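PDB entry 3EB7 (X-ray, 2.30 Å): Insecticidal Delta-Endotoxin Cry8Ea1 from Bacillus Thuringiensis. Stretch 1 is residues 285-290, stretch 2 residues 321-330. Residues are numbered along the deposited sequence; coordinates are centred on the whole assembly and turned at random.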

# COMPACT_ATOMS: atom_id res chain seq x y z
N ILE A 285 1.56 25.11 -12.92
CA ILE A 285 3.02 25.11 -12.76
C ILE A 285 3.56 26.48 -13.20
O ILE A 285 3.21 26.97 -14.26
CB ILE A 285 3.68 23.97 -13.59
CG1 ILE A 285 3.06 22.61 -13.23
CG2 ILE A 285 5.23 23.98 -13.49
CD1 ILE A 285 3.44 21.46 -14.21
N TYR A 286 4.38 27.09 -12.37
CA TYR A 286 4.96 28.39 -12.66
C TYR A 286 6.43 28.18 -13.06
O TYR A 286 7.18 27.45 -12.40
CB TYR A 286 4.81 29.32 -11.42
CG TYR A 286 3.34 29.57 -11.08
CD1 TYR A 286 2.60 28.66 -10.32
CD2 TYR A 286 2.70 30.69 -11.56
CE1 TYR A 286 1.21 28.86 -10.06
CE2 TYR A 286 1.34 30.92 -11.30
CZ TYR A 286 0.60 30.00 -10.56
OH TYR A 286 -0.73 30.29 -10.33
N THR A 287 6.80 28.82 -14.17
CA THR A 287 8.11 28.64 -14.79
C THR A 287 9.00 29.89 -14.68
O THR A 287 8.54 31.01 -14.82
CB THR A 287 7.91 28.24 -16.26
OG1 THR A 287 7.10 27.05 -16.31
CG2 THR A 287 9.24 28.00 -16.96
N GLY A 288 10.28 29.65 -14.39
CA GLY A 288 11.30 30.67 -14.44
C GLY A 288 12.35 30.30 -15.48
O GLY A 288 12.44 29.18 -15.93
N ARG A 289 13.11 31.30 -15.88
CA ARG A 289 14.18 31.16 -16.83
C ARG A 289 15.50 31.48 -16.12
O ARG A 289 15.66 32.57 -15.55
CB ARG A 289 13.96 32.10 -18.03
CG ARG A 289 14.94 31.87 -19.16
CD ARG A 289 14.56 32.70 -20.42
NE ARG A 289 15.31 32.34 -21.62
CZ ARG A 289 16.58 32.70 -21.86
NH1 ARG A 289 17.25 33.43 -20.99
NH2 ARG A 289 17.17 32.36 -22.98
N SER A 290 16.43 30.52 -16.12
CA SER A 290 17.82 30.75 -15.73
C SER A 290 18.65 30.65 -16.98
O SER A 290 18.46 29.76 -17.80
CB SER A 290 18.27 29.68 -14.76
OG SER A 290 17.40 29.62 -13.66
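Stretch 2 (321-330) GTTSGSSVIA

Residues 285-290 form an extended segment in the interior of a longer β-strand, with phi between about -100° and -120° and psi between about 120° and 165°. Most of the second stretch is irregular. It passes Tyr286 at Thr322 and Thr323, leaves the strand through Ser324, and reverses in a type I β turn from Gly325 to Val328, closed by a hydrogen bond from Val328 N to Gly325 O (3.2 Å). The chain then returns to the strand and runs antiparallel to it. Gly325 has backbone angles of 104°/-174°, at which a CB would be jammed against the carbonyl oxygen of Ser324, so the approach to the turn calls for glycine.

The register is set where the chain comes back. Thr287 and Ala330 form an antiparallel, hydrogen-bonded pair with their CA atoms 5.1 Å apart. Thr287 N donates to Ala330 O at 2.9 Å, and Thr287 O accepts from Ile329 N at 2.7 Å; both bonds are nearly straight, with angles at hydrogen of 170° and 164°. The same carbonyl, Thr287 O, also lies 3.4 Å from Val328 CA in a CA-H...O contact. One residue along the strand, Gly288 CA makes a similar contact with Ser327 O at 3.3 Å. Here the backbones are close: a CB on Gly288 would come within a tight 3.3 Å of Ser327 O. Beyond this point a water takes over from direct pairing, accepting from Arg289 N at 2.8 Å and donating to Ser327 O at 2.6 Å.

Among the side chains, Tyr286 has the largest area covered by the second stretch. Its CA-to-CB bond points toward that stretch, and with chi1 near -62° (m) the ring meets Thr323 with one face and Val328 at its edge. Thr323 CB stands over that face, 3.8 Å from the centroid of the Tyr286 ring and 13° off its normal, in a CH-pi contact; Thr323 CG2 approaches Tyr286 CD1 to 3.6 Å. Val328 CG1 lies near the ring plane, 3.8 Å from Tyr286 CD2. Nearer the backbone, Tyr286 CB packs 3.5 Å from Thr322 O.

The side chains of Thr287 and Ala330 share one face of the sheet, their CB atoms 4.2 Å apart. Ile329 starts sideways, but the end of its side chain comes nearer the strand: its CD1 lies 4.0 Å from Thr287 CG2, and its CG1 lies 4.1 Å from Arg289 CB. The extended Arg289 side chain then leads away. Together the two stretches bury 412 Å², summed over both sides.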

# COMPACT_ATOMS: atom_id res chain seq x y z
N GLY A 321 6.48 27.06 -3.58
CA GLY A 321 7.54 27.71 -4.33
C GLY A 321 7.22 29.14 -4.70
O GLY A 321 6.53 29.84 -3.94
N THR A 322 7.73 29.57 -5.84
CA THR A 322 7.46 30.90 -6.34
C THR A 322 6.30 30.84 -7.33
O THR A 322 6.32 30.08 -8.30
CB THR A 322 8.71 31.48 -6.98
OG1 THR A 322 9.72 31.55 -5.97
CG2 THR A 322 8.49 32.91 -7.57
N THR A 323 5.26 31.62 -7.04
CA THR A 323 4.09 31.65 -7.91
C THR A 323 3.68 33.07 -8.29
O THR A 323 2.58 33.27 -8.73
CB THR A 323 2.87 30.90 -7.29
OG1 THR A 323 2.43 31.61 -6.11
CG2 THR A 323 3.22 29.44 -6.91
N SER A 324 4.55 34.05 -8.09
CA SER A 324 4.27 35.42 -8.53
C SER A 324 5.59 36.17 -8.64
O SER A 324 6.63 35.74 -8.11
CB SER A 324 3.36 36.16 -7.51
OG SER A 324 4.08 36.38 -6.28
N GLY A 325 5.55 37.31 -9.32
CA GLY A 325 6.67 38.23 -9.34
C GLY A 325 7.42 38.13 -10.64
O GLY A 325 7.02 37.40 -11.55
N SER A 326 8.55 38.85 -10.69
CA SER A 326 9.34 38.99 -11.89
C SER A 326 9.98 37.69 -12.37
O SER A 326 10.34 37.58 -13.55
CB SER A 326 10.41 40.06 -11.67
OG SER A 326 11.27 39.74 -10.58
N SER A 327 10.15 36.71 -11.48
CA SER A 327 10.79 35.45 -11.89
C SER A 327 9.87 34.57 -12.72
O SER A 327 10.34 33.71 -13.44
CB SER A 327 11.25 34.63 -10.68
OG SER A 327 12.46 35.12 -10.14
N VAL A 328 8.56 34.75 -12.59
CA VAL A 328 7.57 33.88 -13.23
C VAL A 328 7.41 34.33 -14.67
O VAL A 328 6.92 35.44 -14.92
CB VAL A 328 6.21 33.93 -12.50
CG1 VAL A 328 5.12 33.14 -13.27
CG2 VAL A 328 6.34 33.44 -11.06
N ILE A 329 7.87 33.52 -15.62
CA ILE A 329 7.76 33.99 -17.01
C ILE A 329 6.68 33.29 -17.78
O ILE A 329 6.25 33.76 -18.83
CB ILE A 329 9.13 34.03 -17.78
CG1 ILE A 329 9.92 32.71 -17.68
CG2 ILE A 329 9.99 35.21 -17.26
CD1 ILE A 329 9.48 31.62 -18.66
N ALA A 330 6.20 32.18 -17.22
CA ALA A 330 5.12 31.43 -17.84
C ALA A 330 4.37 30.67 -16.76
O ALA A 330 4.91 30.46 -15.66
CB ALA A 330 5.64 30.49 -18.93
O HOH W 1 12.75 33.71 -14.42